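Local coordinates for ABC transporter periplasmic peptide-binding protein (Pseudoalteromonas, PDB 4QFL) that binds dipeptides, here Ala-Phe, in the periplasm and probably hands them to an ABC transporter for uptake, at residues Gln29-Cys34 against Cys262-His267; Val237-Leu242 against Ala530-Lys535; Val314-Ile319 against Ser398-Ile403; Glu346-Met351 against Met493-Leu498. All blocks are in the same frame, centred on the assembly; numbering follows the deposited sequence.

Interaction 1 of 4, residues Gln29-Cys34 against Cys262-His267; sequences QGLVYC and CDVTAH
Tyr33 and Cys34 pair in parallel with Val264 and Thr265, the axes of the two short strands lying 4.7 Å apart and inclined by 21°. Cys34 is held through both backbone polar atoms, its N donating to Val264 O at 2.6 Å and its O accepting from Ala266 N. Where the pairing begins, Val32 O receives two N-H groups, Asp263 N at 2.8 Å and Val264 N at 3.1 Å. Asp263 also answers with its side chain: CG stands beside its own backbone N (chi1 -55°), and OD2, met on its anti side, accepts from Val32 N at 2.8 Å. A short carboxylate thus does what a strand carbonyl would do. Cysteine suits both positions because Cys34 SG and Cys262 SG are close enough for a disulfide of 2.0 Å, with chi3 of 82°, tying the strand to the loop entering its partner. On the face with Tyr33 and Val264, Val264 CG1 meets the tyrosine ring obliquely, 3.8 Å from CD2, while Val264 CG2 reaches Leu31 CD2. Small Ala266 leaves its CB 3.6 Å from Tyr33 OH. Helix 250-258 packs over the disulfide side, where Thr265 OG1 donates to Arg253 O; strand 30-35 lies between strands 241-246 and 264-266, parallel to both, and strand 264-266 pairs on its other side, antiparallel, with strand 500-513.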
loop_
_atom_site.group_PDB
_atom_site.type_symbol
_atom_site.label_atom_id
_atom_site.label_comp_id
_atom_site.label_asym_id
_atom_site.label_seq_id
_atom_site.Cartn_x
_atom_site.Cartn_y
_atom_site.Cartn_z
ATOM N N GLN A 29 11.476 13.914 -25.341
ATOM C CA GLN A 29 10.457 12.877 -25.501
ATOM C C GLN A 29 9.664 12.627 -24.213
ATOM O O GLN A 29 10.033 13.094 -23.123
ATOM C CB GLN A 29 11.065 11.560 -26.020
ATOM C CG GLN A 29 10.777 11.258 -27.498
ATOM C CD GLN A 29 9.288 11.201 -27.804
ATOM O OE1 GLN A 29 8.509 10.642 -27.031
ATOM N NE2 GLN A 29 8.885 11.787 -28.931
ATOM N N GLY A 30 8.571 11.887 -24.356
ATOM C CA GLY A 30 7.697 11.607 -23.242
ATOM C C GLY A 30 7.658 10.134 -22.926
ATOM O O GLY A 30 8.233 9.322 -23.634
ATOM N N LEU A 31 6.984 9.801 -21.837
ATOM C CA LEU A 31 6.776 8.426 -21.452
ATOM C C LEU A 31 5.292 8.264 -21.220
ATOM O O LEU A 31 4.660 9.150 -20.672
ATOM C CB LEU A 31 7.566 8.099 -20.184
ATOM C CG LEU A 31 7.532 6.648 -19.692
ATOM C CD1 LEU A 31 8.692 6.371 -18.775
ATOM C CD2 LEU A 31 6.225 6.329 -18.980
ATOM N N VAL A 32 4.739 7.147 -21.684
ATOM C CA VAL A 32 3.346 6.788 -21.431
ATOM C C VAL A 32 3.256 5.500 -20.597
ATOM O O VAL A 32 3.726 4.439 -21.002
ATOM C CB VAL A 32 2.552 6.620 -22.732
ATOM C CG1 VAL A 32 1.115 6.239 -22.420
ATOM C CG2 VAL A 32 2.603 7.905 -23.544
ATOM N N TYR A 33 2.657 5.632 -19.419
ATOM C CA TYR A 33 2.554 4.577 -18.425
ATOM C C TYR A 33 1.108 4.090 -18.405
ATOM O O TYR A 33 0.182 4.878 -18.205
ATOM C CB TYR A 33 2.943 5.165 -17.066
ATOM C CG TYR A 33 2.964 4.213 -15.888
ATOM C CD1 TYR A 33 1.779 3.808 -15.267
ATOM C CD2 TYR A 33 4.167 3.750 -15.364
ATOM C CE1 TYR A 33 1.796 2.951 -14.172
ATOM C CE2 TYR A 33 4.193 2.897 -14.273
ATOM C CZ TYR A 33 3.008 2.504 -13.678
ATOM O OH TYR A 33 3.028 1.655 -12.590
ATOM N N CYS A 34 0.913 2.792 -18.629
ATOM C CA CYS A 34 -0.422 2.182 -18.579
ATOM C C CYS A 34 -0.760 1.797 -17.157
ATOM O O CYS A 34 -0.212 0.826 -16.632
ATOM C CB CYS A 34 -0.502 0.923 -19.443
ATOM S SG CYS A 34 -1.296 1.151 -21.067
ATOM N N CYS A 262 1.551 2.300 -25.198
ATOM C CA CYS A 262 2.109 2.450 -23.861
ATOM C C CYS A 262 3.564 2.041 -23.850
ATOM O O CYS A 262 3.932 1.070 -24.499
ATOM C CB CYS A 262 1.355 1.573 -22.860
ATOM S SG CYS A 262 -0.046 2.402 -22.094
ATOM N N ASP A 263 4.380 2.769 -23.092
ATOM C CA ASP A 263 5.799 2.463 -22.951
ATOM C C ASP A 263 6.067 1.617 -21.718
ATOM O O ASP A 263 7.040 0.877 -21.671
ATOM C CB ASP A 263 6.600 3.751 -22.854
ATOM C CG ASP A 263 6.344 4.663 -24.020
ATOM O OD1 ASP A 263 6.490 4.198 -25.169
ATOM O OD2 ASP A 263 5.975 5.831 -23.792
ATOM N N VAL A 264 5.205 1.750 -20.720
ATOM C CA VAL A 264 5.307 0.961 -19.505
ATOM C C VAL A 264 3.931 0.450 -19.101
ATOM O O VAL A 264 2.945 1.181 -19.164
ATOM C CB VAL A 264 5.887 1.769 -18.333
ATOM C CG1 VAL A 264 6.036 0.878 -17.109
ATOM C CG2 VAL A 264 7.222 2.392 -18.704
ATOM N N THR A 265 3.881 -0.808 -18.682
ATOM C CA THR A 265 2.639 -1.462 -18.305
ATOM C C THR A 265 2.668 -1.960 -16.873
ATOM O O THR A 265 3.447 -2.828 -16.515
ATOM C CB THR A 265 2.316 -2.642 -19.233
ATOM O OG1 THR A 265 1.712 -2.138 -20.426
ATOM C CG2 THR A 265 1.343 -3.581 -18.570
ATOM N N ALA A 266 1.800 -1.381 -16.059
ATOM C CA ALA A 266 1.658 -1.779 -14.672
ATOM C C ALA A 266 1.044 -3.159 -14.589
ATOM O O ALA A 266 0.147 -3.501 -15.363
ATOM C CB ALA A 266 0.781 -0.773 -13.930
ATOM N N HIS A 267 1.544 -3.946 -13.647
ATOM C CA HIS A 267 0.983 -5.253 -13.335
ATOM C C HIS A 267 0.557 -6.021 -14.581
ATOM O O HIS A 267 -0.639 -6.198 -14.813
ATOM C CB HIS A 267 -0.215 -5.100 -12.390
ATOM C CG HIS A 267 0.096 -4.333 -11.141
ATOM N ND1 HIS A 267 0.632 -4.927 -10.023
ATOM C CD2 HIS A 267 -0.054 -3.021 -10.838
ATOM C CE1 HIS A 267 0.802 -4.015 -9.080
ATOM N NE2 HIS A 267 0.383 -2.853 -9.546
#

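Interaction 2 of 4, residues Val237-Leu242 against Ala530-Lys535; sequences VALEQL and ANARKK
Leu239 and Ala532 make the apolar part of this contact, with Leu239 CD1 3.7 Å from Ala532 CB. CG of the leucine stands beside its own backbone N (chi1 -78°), and from there the branch reaches over the 532-533 peptide, CG lying 3.7 Å from Ala532 O. The methyl of Ala532 is small enough to let the branched leucine lie close over it. Ala238, on the exposed side, adds a second methyl, its CB 3.7 Å from Arg533 CB. Lys534 contributes only its aliphatic part, lying near Leu239 CD2, while its NZ turns to Gly30 O for a hydrogen bond.

No direct hydrogen bond joins the two segments; the polar link is made by water. One molecule accepts from Ala238 N at 2.8 Å and donates to Ala530 O at 2.8 Å. Another accepts from Leu239 N at 3.2 Å and donates to Ala532 O at 2.6 Å, with a weak further bond to Ala530 O. The waters thus bridge the Ala238 and Leu239 N-H groups to the carbonyls of Ala530 and Ala532.

Leu31 of strand 30-35 touches both Leu239 and Ala532, so the three form one apolar patch. The C-terminal tail, whose weakly bonded strand 533-534 pairs antiparallel with strand 516-517, packs against the residues leading into strand 241-246, consistent with the discontinuous lobe of peptide-binding proteins of this family, in which the two chain ends come together.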
loop_
_atom_site.group_PDB
_atom_site.type_symbol
_atom_site.label_atom_id
_atom_site.label_comp_id
_atom_site.label_asym_id
_atom_site.label_seq_id
_atom_site.Cartn_x
_atom_site.Cartn_y
_atom_site.Cartn_z
ATOM N N VAL A 237 16.004 16.256 -14.102
ATOM C CA VAL A 237 14.996 15.318 -14.592
ATOM C C VAL A 237 15.108 15.075 -16.098
ATOM O O VAL A 237 15.194 16.011 -16.886
ATOM C CB VAL A 237 13.582 15.809 -14.242
ATOM C CG1 VAL A 237 12.531 14.846 -14.773
ATOM C CG2 VAL A 237 13.454 15.977 -12.739
ATOM N N ALA A 238 15.104 13.810 -16.495
ATOM C CA ALA A 238 15.325 13.446 -17.891
ATOM C C ALA A 238 14.081 13.597 -18.776
ATOM O O ALA A 238 14.127 14.267 -19.803
ATOM C CB ALA A 238 15.889 12.040 -17.982
ATOM N N LEU A 239 12.973 12.981 -18.386
ATOM C CA LEU A 239 11.750 13.027 -19.192
ATOM C C LEU A 239 11.120 14.423 -19.260
ATOM O O LEU A 239 11.084 15.136 -18.267
ATOM C CB LEU A 239 10.725 12.026 -18.650
ATOM C CG LEU A 239 10.932 10.560 -19.011
ATOM C CD1 LEU A 239 10.101 9.673 -18.105
ATOM C CD2 LEU A 239 10.569 10.347 -20.468
ATOM N N GLU A 240 10.620 14.800 -20.435
ATOM C CA GLU A 240 9.922 16.074 -20.603
ATOM C C GLU A 240 8.458 15.948 -20.193
ATOM O O GLU A 240 7.875 16.844 -19.566
ATOM C CB GLU A 240 9.986 16.529 -22.065
ATOM C CG GLU A 240 11.369 16.918 -22.548
ATOM C CD GLU A 240 11.847 18.220 -21.947
ATOM O OE1 GLU A 240 10.996 19.099 -21.670
ATOM O OE2 GLU A 240 13.077 18.360 -21.748
ATOM N N GLN A 241 7.873 14.823 -20.581
ATOM C CA GLN A 241 6.465 14.575 -20.373
ATOM C C GLN A 241 6.245 13.168 -19.854
ATOM O O GLN A 241 6.932 12.230 -20.253
ATOM C CB GLN A 241 5.696 14.739 -21.676
ATOM C CG GLN A 241 5.349 16.156 -22.035
ATOM C CD GLN A 241 4.293 16.205 -23.130
ATOM O OE1 GLN A 241 3.790 15.162 -23.565
ATOM N NE2 GLN A 241 3.953 17.413 -23.584
ATOM N N LEU A 242 5.274 13.043 -18.962
ATOM C CA LEU A 242 4.856 11.770 -18.414
ATOM C C LEU A 242 3.342 11.740 -18.464
ATOM O O LEU A 242 2.685 12.564 -17.824
ATOM C CB LEU A 242 5.280 11.668 -16.955
ATOM C CG LEU A 242 6.237 10.559 -16.540
ATOM C CD1 LEU A 242 6.372 10.585 -15.016
ATOM C CD2 LEU A 242 5.730 9.209 -17.033
ATOM N N ALA A 530 11.033 8.744 -11.140
ATOM C CA ALA A 530 11.908 9.884 -10.888
ATOM C C ALA A 530 13.165 9.883 -11.757
ATOM O O ALA A 530 13.639 10.944 -12.165
ATOM C CB ALA A 530 12.292 9.942 -9.412
ATOM N N ASN A 531 13.710 8.699 -12.024
ATOM C CA ASN A 531 14.936 8.587 -12.818
ATOM C C ASN A 531 14.726 7.982 -14.197
ATOM O O ASN A 531 15.684 7.656 -14.898
ATOM C CB ASN A 531 15.995 7.781 -12.070
ATOM C CG ASN A 531 16.544 8.517 -10.878
ATOM O OD1 ASN A 531 17.360 9.437 -11.016
ATOM N ND2 ASN A 531 16.100 8.123 -9.691
ATOM N N ALA A 532 13.469 7.836 -14.585
ATOM C CA ALA A 532 13.139 7.271 -15.889
ATOM C C ALA A 532 13.650 8.141 -17.034
ATOM O O ALA A 532 13.731 9.365 -16.916
ATOM C CB ALA A 532 11.638 7.079 -16.012
ATOM N N ARG A 533 13.986 7.489 -18.145
ATOM C CA ARG A 533 14.363 8.168 -19.385
ATOM C C ARG A 533 14.151 7.236 -20.573
ATOM O O ARG A 533 14.024 6.026 -20.398
ATOM C CB ARG A 533 15.823 8.618 -19.339
ATOM C CG ARG A 533 16.782 7.584 -18.770
ATOM C CD ARG A 533 18.215 8.009 -18.979
ATOM N NE ARG A 533 18.606 7.889 -20.379
ATOM C CZ ARG A 533 19.128 8.872 -21.105
ATOM N NH1 ARG A 533 19.327 10.073 -20.566
ATOM N NH2 ARG A 533 19.453 8.646 -22.374
ATOM N N LYS A 534 14.115 7.791 -21.782
ATOM C CA LYS A 534 13.998 6.960 -22.981
ATOM C C LYS A 534 15.262 6.944 -23.849
ATOM O O LYS A 534 16.220 7.662 -23.576
ATOM C CB LYS A 534 12.747 7.332 -23.797
ATOM C CG LYS A 534 11.480 6.664 -23.270
ATOM C CD LYS A 534 10.195 7.380 -23.670
ATOM C CE LYS A 534 9.795 7.063 -25.097
ATOM N NZ LYS A 534 8.457 7.623 -25.453
ATOM N N LYS A 535 15.250 6.104 -24.882
ATOM C CA LYS A 535 16.394 5.926 -25.773
ATOM C C LYS A 535 17.497 5.141 -25.067
ATOM O O LYS A 535 17.489 3.905 -25.060
ATOM C CB LYS A 535 16.902 7.282 -26.295
ATOM C CG LYS A 535 18.288 7.263 -26.946
ATOM C CD LYS A 535 19.395 7.530 -25.917
ATOM C CE LYS A 535 20.514 6.499 -26.001
ATOM N NZ LYS A 535 21.439 6.626 -24.853
HETATM O O HOH W 1 15.092 12.142 -14.265
HETATM O O HOH W 2 13.110 11.456 -15.572
#

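Interaction 3 of 4, residues Val314-Ile319 against Ser398-Ile403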
loop_
_atom_site.group_PDB
_atom_site.type_symbol
_atom_site.label_atom_id
_atom_site.label_comp_id
_atom_site.label_asym_id
_atom_site.label_seq_id
_atom_site.Cartn_x
_atom_site.Cartn_y
_atom_site.Cartn_z
ATOM N N VAL A 314 -11.073 -23.024 5.281
ATOM C CA VAL A 314 -9.685 -23.007 4.836
ATOM C C VAL A 314 -9.205 -24.380 4.358
ATOM O O VAL A 314 -8.487 -24.472 3.358
ATOM C CB VAL A 314 -8.745 -22.498 5.947
ATOM C CG1 VAL A 314 -7.307 -22.792 5.594
ATOM C CG2 VAL A 314 -8.948 -21.002 6.176
ATOM N N HIS A 315 -9.597 -25.440 5.069
ATOM C CA HIS A 315 -9.147 -26.797 4.743
ATOM C C HIS A 315 -9.679 -27.295 3.394
ATOM O O HIS A 315 -9.195 -28.289 2.855
ATOM C CB HIS A 315 -9.524 -27.785 5.856
ATOM C CG HIS A 315 -8.630 -27.722 7.059
ATOM N ND1 HIS A 315 -7.261 -27.864 6.983
ATOM C CD2 HIS A 315 -8.912 -27.552 8.374
ATOM C CE1 HIS A 315 -6.738 -27.773 8.192
ATOM N NE2 HIS A 315 -7.719 -27.584 9.055
ATOM N N ALA A 316 -10.666 -26.597 2.849
ATOM C CA ALA A 316 -11.293 -27.003 1.601
ATOM C C ALA A 316 -10.538 -26.476 0.386
ATOM O O ALA A 316 -10.871 -26.811 -0.753
ATOM C CB ALA A 316 -12.721 -26.520 1.570
ATOM N N ILE A 317 -9.525 -25.649 0.623
ATOM C CA ILE A 317 -8.903 -24.894 -0.463
ATOM C C ILE A 317 -7.640 -25.531 -1.015
ATOM O O ILE A 317 -6.664 -25.722 -0.302
ATOM C CB ILE A 317 -8.610 -23.444 -0.046
ATOM C CG1 ILE A 317 -9.869 -22.818 0.547
ATOM C CG2 ILE A 317 -8.141 -22.631 -1.248
ATOM C CD1 ILE A 317 -11.053 -22.850 -0.402
ATOM N N ASP A 318 -7.675 -25.851 -2.301
ATOM C CA ASP A 318 -6.534 -26.455 -2.971
ATOM C C ASP A 318 -5.491 -25.395 -3.245
ATOM O O ASP A 318 -5.475 -24.800 -4.320
ATOM C CB ASP A 318 -6.966 -27.089 -4.292
ATOM C CG ASP A 318 -5.917 -28.039 -4.861
ATOM O OD1 ASP A 318 -4.744 -27.983 -4.424
ATOM O OD2 ASP A 318 -6.268 -28.847 -5.747
ATOM N N ILE A 319 -4.620 -25.161 -2.274
ATOM C CA ILE A 319 -3.634 -24.096 -2.391
ATOM C C ILE A 319 -2.637 -24.380 -3.508
ATOM O O ILE A 319 -2.148 -23.463 -4.172
ATOM C CB ILE A 319 -2.883 -23.857 -1.059
ATOM C CG1 ILE A 319 -3.832 -23.268 -0.027
ATOM C CG2 ILE A 319 -1.742 -22.873 -1.255
ATOM C CD1 ILE A 319 -4.477 -21.982 -0.501
ATOM N N SER A 398 -15.259 -23.707 -6.892
ATOM C CA SER A 398 -15.267 -25.140 -7.149
ATOM C C SER A 398 -14.884 -25.963 -5.914
ATOM O O SER A 398 -15.552 -26.943 -5.581
ATOM C CB SER A 398 -14.323 -25.474 -8.304
ATOM O OG SER A 398 -13.937 -26.844 -8.261
ATOM N N ASP A 399 -13.804 -25.578 -5.240
ATOM C CA ASP A 399 -13.341 -26.316 -4.066
ATOM C C ASP A 399 -14.400 -26.407 -2.971
ATOM O O ASP A 399 -14.589 -27.473 -2.383
ATOM C CB ASP A 399 -12.079 -25.689 -3.473
ATOM C CG ASP A 399 -10.830 -26.037 -4.251
ATOM O OD1 ASP A 399 -10.880 -26.978 -5.069
ATOM O OD2 ASP A 399 -9.796 -25.370 -4.034
ATOM N N LEU A 400 -15.068 -25.286 -2.687
ATOM C CA LEU A 400 -16.001 -25.191 -1.563
ATOM C C LEU A 400 -17.337 -25.852 -1.857
ATOM O O LEU A 400 -17.961 -26.421 -0.964
ATOM C CB LEU A 400 -16.229 -23.733 -1.174
ATOM C CG LEU A 400 -15.068 -23.073 -0.435
ATOM C CD1 LEU A 400 -15.195 -21.558 -0.462
ATOM C CD2 LEU A 400 -14.973 -23.575 0.987
ATOM N N ARG A 401 -17.780 -25.759 -3.107
ATOM C CA ARG A 401 -18.981 -26.457 -3.537
ATOM C C ARG A 401 -18.911 -27.927 -3.120
ATOM O O ARG A 401 -19.938 -28.550 -2.827
ATOM C CB ARG A 401 -19.154 -26.348 -5.057
ATOM C CG ARG A 401 -20.440 -26.972 -5.594
ATOM C CD ARG A 401 -20.474 -26.974 -7.116
ATOM N NE ARG A 401 -21.674 -27.621 -7.643
ATOM C CZ ARG A 401 -22.714 -26.972 -8.167
ATOM N NH1 ARG A 401 -22.705 -25.645 -8.245
ATOM N NH2 ARG A 401 -23.765 -27.647 -8.621
ATOM N N LYS A 402 -17.696 -28.469 -3.079
ATOM C CA LYS A 402 -17.491 -29.900 -2.832
ATOM C C LYS A 402 -17.736 -30.327 -1.381
ATOM O O LYS A 402 -18.073 -31.489 -1.108
ATOM C CB LYS A 402 -16.103 -30.338 -3.302
ATOM C CG LYS A 402 -15.938 -30.300 -4.813
ATOM C CD LYS A 402 -14.548 -30.747 -5.223
ATOM C CE LYS A 402 -14.347 -30.575 -6.716
ATOM N NZ LYS A 402 -12.949 -30.890 -7.121
ATOM N N ILE A 403 -17.563 -29.395 -0.452
ATOM C CA ILE A 403 -17.958 -29.638 0.921
ATOM C C ILE A 403 -19.325 -29.024 1.154
ATOM O O ILE A 403 -19.827 -29.025 2.275
ATOM C CB ILE A 403 -16.975 -29.039 1.919
ATOM C CG1 ILE A 403 -16.874 -27.526 1.723
ATOM C CG2 ILE A 403 -15.627 -29.692 1.773
ATOM C CD1 ILE A 403 -16.151 -26.830 2.851
HETATM O O HOH W 3 -12.749 -29.129 -1.537
HETATM O O HOH W 4 -7.738 -24.406 -5.461
#
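Asp399, near the end of helix 389-401, grips the turn that links helix 307-314 to the N-cap of helix 319-325. Its OD2 accepts from Asp318 N at 2.8 Å, nearly straight at 169°, with the donor above the carboxylate plane. Aspartate suits the place because its short acidic side chain offers an acceptor to a turn N-H; CG stands beside its own backbone N (chi1 -78°). Beside this bond, Ala316 presents its methyl to the helix, with CB 3.7 Å from Ile403 CD1 and 3.8 Å from Leu400 CD2; alanine is small enough to let the two branched side chains converge. Ile317 CD1 lies 4.0 Å from Leu400 CG, the side chains crossing obliquely.

One water donates to Ala316 O and, at 2.6 Å, to Asp399 O; another donates to Asp318 O and, at 2.7 Å, to Asp399 OD2, which therefore accepts from two donors. Further out, Trp295 of strand 291-297 packs on both Ile317 and Leu400, and Leu363 of helix 356-363 on Ile403. Val314 to Ile317 form a type I beta turn, followed by an inverse gamma turn centred on Asp318, whose OD1 caps the next helix by accepting from Lys321 N.

Interaction 4 of 4, residues Glu346-Met351 against Met493-Leu498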
loop_
_atom_site.group_PDB
_atom_site.type_symbol
_atom_site.label_atom_id
_atom_site.label_comp_id
_atom_site.label_asym_id
_atom_site.label_seq_id
_atom_site.Cartn_x
_atom_site.Cartn_y
_atom_site.Cartn_z
ATOM N N GLU A 346 8.483 -16.135 10.440
ATOM C CA GLU A 346 8.562 -17.403 11.136
ATOM C C GLU A 346 7.471 -18.314 10.616
ATOM O O GLU A 346 6.292 -17.994 10.708
ATOM C CB GLU A 346 8.419 -17.197 12.640
ATOM C CG GLU A 346 8.813 -18.405 13.476
ATOM C CD GLU A 346 10.317 -18.639 13.546
ATOM O OE1 GLU A 346 11.116 -17.702 13.302
ATOM O OE2 GLU A 346 10.697 -19.785 13.858
ATOM N N PRO A 347 7.866 -19.462 10.051
ATOM C CA PRO A 347 6.913 -20.405 9.454
ATOM C C PRO A 347 6.008 -20.999 10.520
ATOM O O PRO A 347 6.466 -21.385 11.595
ATOM C CB PRO A 347 7.814 -21.474 8.834
ATOM C CG PRO A 347 9.093 -21.385 9.583
ATOM C CD PRO A 347 9.253 -19.959 10.007
ATOM N N GLN A 348 4.721 -21.069 10.234
ATOM C CA GLN A 348 3.787 -21.443 11.270
ATOM C C GLN A 348 3.537 -22.934 11.255
ATOM O O GLN A 348 3.123 -23.494 10.242
ATOM C CB GLN A 348 2.497 -20.636 11.142
ATOM C CG GLN A 348 2.714 -19.182 11.462
ATOM C CD GLN A 348 3.431 -18.999 12.785
ATOM O OE1 GLN A 348 4.468 -18.349 12.858
ATOM N NE2 GLN A 348 2.882 -19.576 13.839
ATOM N N LYS A 349 3.813 -23.573 12.387
ATOM C CA LYS A 349 3.668 -25.013 12.495
ATOM C C LYS A 349 2.212 -25.418 12.309
ATOM O O LYS A 349 1.930 -26.566 11.977
ATOM C CB LYS A 349 4.189 -25.513 13.844
ATOM C CG LYS A 349 4.328 -27.029 13.935
ATOM C CD LYS A 349 4.278 -27.512 15.385
ATOM C CE LYS A 349 4.471 -29.025 15.475
ATOM N NZ LYS A 349 3.530 -29.779 14.580
ATOM N N ASN A 350 1.290 -24.478 12.508
ATOM C CA ASN A 350 -0.140 -24.800 12.466
ATOM C C ASN A 350 -0.922 -24.393 11.207
ATOM O O ASN A 350 -2.155 -24.355 11.229
ATOM C CB ASN A 350 -0.848 -24.254 13.706
ATOM C CG ASN A 350 -0.586 -25.094 14.939
ATOM O OD1 ASN A 350 -0.102 -26.221 14.844
ATOM N ND2 ASN A 350 -0.912 -24.550 16.106
ATOM N N MET A 351 -0.219 -24.100 10.117
ATOM C CA MET A 351 -0.897 -23.743 8.877
ATOM C C MET A 351 -1.826 -24.864 8.454
ATOM O O MET A 351 -1.481 -26.032 8.535
ATOM C CB MET A 351 0.102 -23.422 7.760
ATOM C CG MET A 351 0.796 -22.082 7.904
ATOM S SD MET A 351 -0.288 -20.677 7.578
ATOM C CE MET A 351 -0.750 -20.939 5.877
ATOM N N MET A 493 -0.837 -16.165 16.397
ATOM C CA MET A 493 -2.209 -15.834 16.746
ATOM C C MET A 493 -3.060 -15.730 15.493
ATOM O O MET A 493 -4.190 -16.209 15.453
ATOM C CB MET A 493 -2.254 -14.532 17.544
ATOM C CG MET A 493 -3.577 -14.306 18.253
ATOM S SD MET A 493 -3.628 -12.843 19.303
ATOM C CE MET A 493 -2.388 -13.249 20.513
ATOM N N ILE A 494 -2.500 -15.118 14.458
ATOM C CA ILE A 494 -3.205 -14.972 13.200
ATOM C C ILE A 494 -3.580 -16.344 12.625
ATOM O O ILE A 494 -4.678 -16.525 12.102
ATOM C CB ILE A 494 -2.371 -14.144 12.218
ATOM C CG1 ILE A 494 -2.266 -12.704 12.727
ATOM C CG2 ILE A 494 -2.979 -14.194 10.830
ATOM C CD1 ILE A 494 -1.275 -11.820 11.956
ATOM N N ILE A 495 -2.676 -17.315 12.758
ATOM C CA ILE A 495 -2.945 -18.679 12.303
ATOM C C ILE A 495 -3.950 -19.388 13.200
ATOM O O ILE A 495 -4.794 -20.129 12.712
ATOM C CB ILE A 495 -1.657 -19.528 12.210
ATOM C CG1 ILE A 495 -0.775 -19.022 11.075
ATOM C CG2 ILE A 495 -1.994 -20.989 11.947
ATOM C CD1 ILE A 495 -1.547 -18.712 9.821
ATOM N N GLU A 496 -3.841 -19.170 14.508
ATOM C CA GLU A 496 -4.761 -19.778 15.469
ATOM C C GLU A 496 -6.163 -19.260 15.258
ATOM O O GLU A 496 -7.118 -20.026 15.229
ATOM C CB GLU A 496 -4.350 -19.450 16.905
ATOM C CG GLU A 496 -2.939 -19.846 17.284
ATOM C CD GLU A 496 -2.808 -21.312 17.652
ATOM O OE1 GLU A 496 -2.169 -21.597 18.696
ATOM O OE2 GLU A 496 -3.330 -22.175 16.899
ATOM N N GLN A 497 -6.283 -17.946 15.126
ATOM C CA GLN A 497 -7.587 -17.299 15.091
ATOM C C GLN A 497 -8.135 -17.156 13.679
ATOM O O GLN A 497 -9.337 -16.995 13.487
ATOM C CB GLN A 497 -7.528 -15.926 15.790
ATOM C CG GLN A 497 -7.353 -15.989 17.316
ATOM C CD GLN A 497 -8.429 -16.840 18.004
ATOM O OE1 GLN A 497 -8.121 -17.757 18.776
ATOM N NE2 GLN A 497 -9.694 -16.545 17.714
ATOM N N LEU A 498 -7.244 -17.194 12.698
ATOM C CA LEU A 498 -7.633 -17.078 11.293
ATOM C C LEU A 498 -8.584 -15.939 10.955
ATOM O O LEU A 498 -9.600 -16.161 10.311
ATOM C CB LEU A 498 -8.250 -18.384 10.810
ATOM C CG LEU A 498 -7.255 -19.536 10.831
ATOM C CD1 LEU A 498 -7.960 -20.813 10.440
ATOM C CD2 LEU A 498 -6.071 -19.239 9.909
#
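Ile495 makes this a surface contact between the last turn of helix 480-497 and the type I beta turn of Gln348-Met351, in the loop that runs from strand 332-333 to helix 356-363. The isoleucine points at the turn, and CG1, CG2 and CD1 each touch mainly one of its residues. CG1 stands beside its own backbone N (chi1 -69°) and lies 3.5 Å from Gln348 CG, so the aliphatic stem of the glutamine does the packing. CG2 rests 3.4 Å from Asn350 O and also near Asn350 CB. CD1 approaches Met351 SD at 3.2 Å, the two side chains crossing at about a right angle; this is so short that its exact value is doubtful, but the sulfur clearly lies against the methyl. A beta-branched residue fits here because it spreads over several turn residues at once, while the flexible methionine bends back to meet it.

The turn itself is only loosely closed, by a weak bond from Met351 N to Gln348 O. Further contacts hold it in place: Glu346 forms a salt bridge with Lys484 and its N bonds to Gln491, both of the same helix, whereas Met351 and Ile495 continue onto Tyr501 and Pro502 of strand 500-513. The helix ends beside the contact, where Leu498 takes positive phi. At the exposed margin the polar side chains meet, Asn350 ND2 giving a weak hydrogen bond of 3.5 Å to Glu496 OE2, with the amide and carboxylate planes 44° apart.

How the interactions relate
Interactions 1 and 2 are neighbours, their centres 11 Å apart, and lie on adjacent parallel strands, 30-35 and 241-246; Lys534 reaches from one to the other. Interactions 3 and 4 form a second group, centres 19 Å apart, linked by helix 356-363, which follows the 346-351 loop and packs on His315 and Ile403, and by Tyr501 of strand 500-513. The groups are 39 to 48 Å apart between centres, with interaction 2 across the chain's centre from 3 and 4. Along the sequence 1 crosses 2 and closes before 3 and 4 open; these cross each other and fall between the segments of 2. Each pair gathers distant sequence into one region, consistent with a two-lobed binding protein.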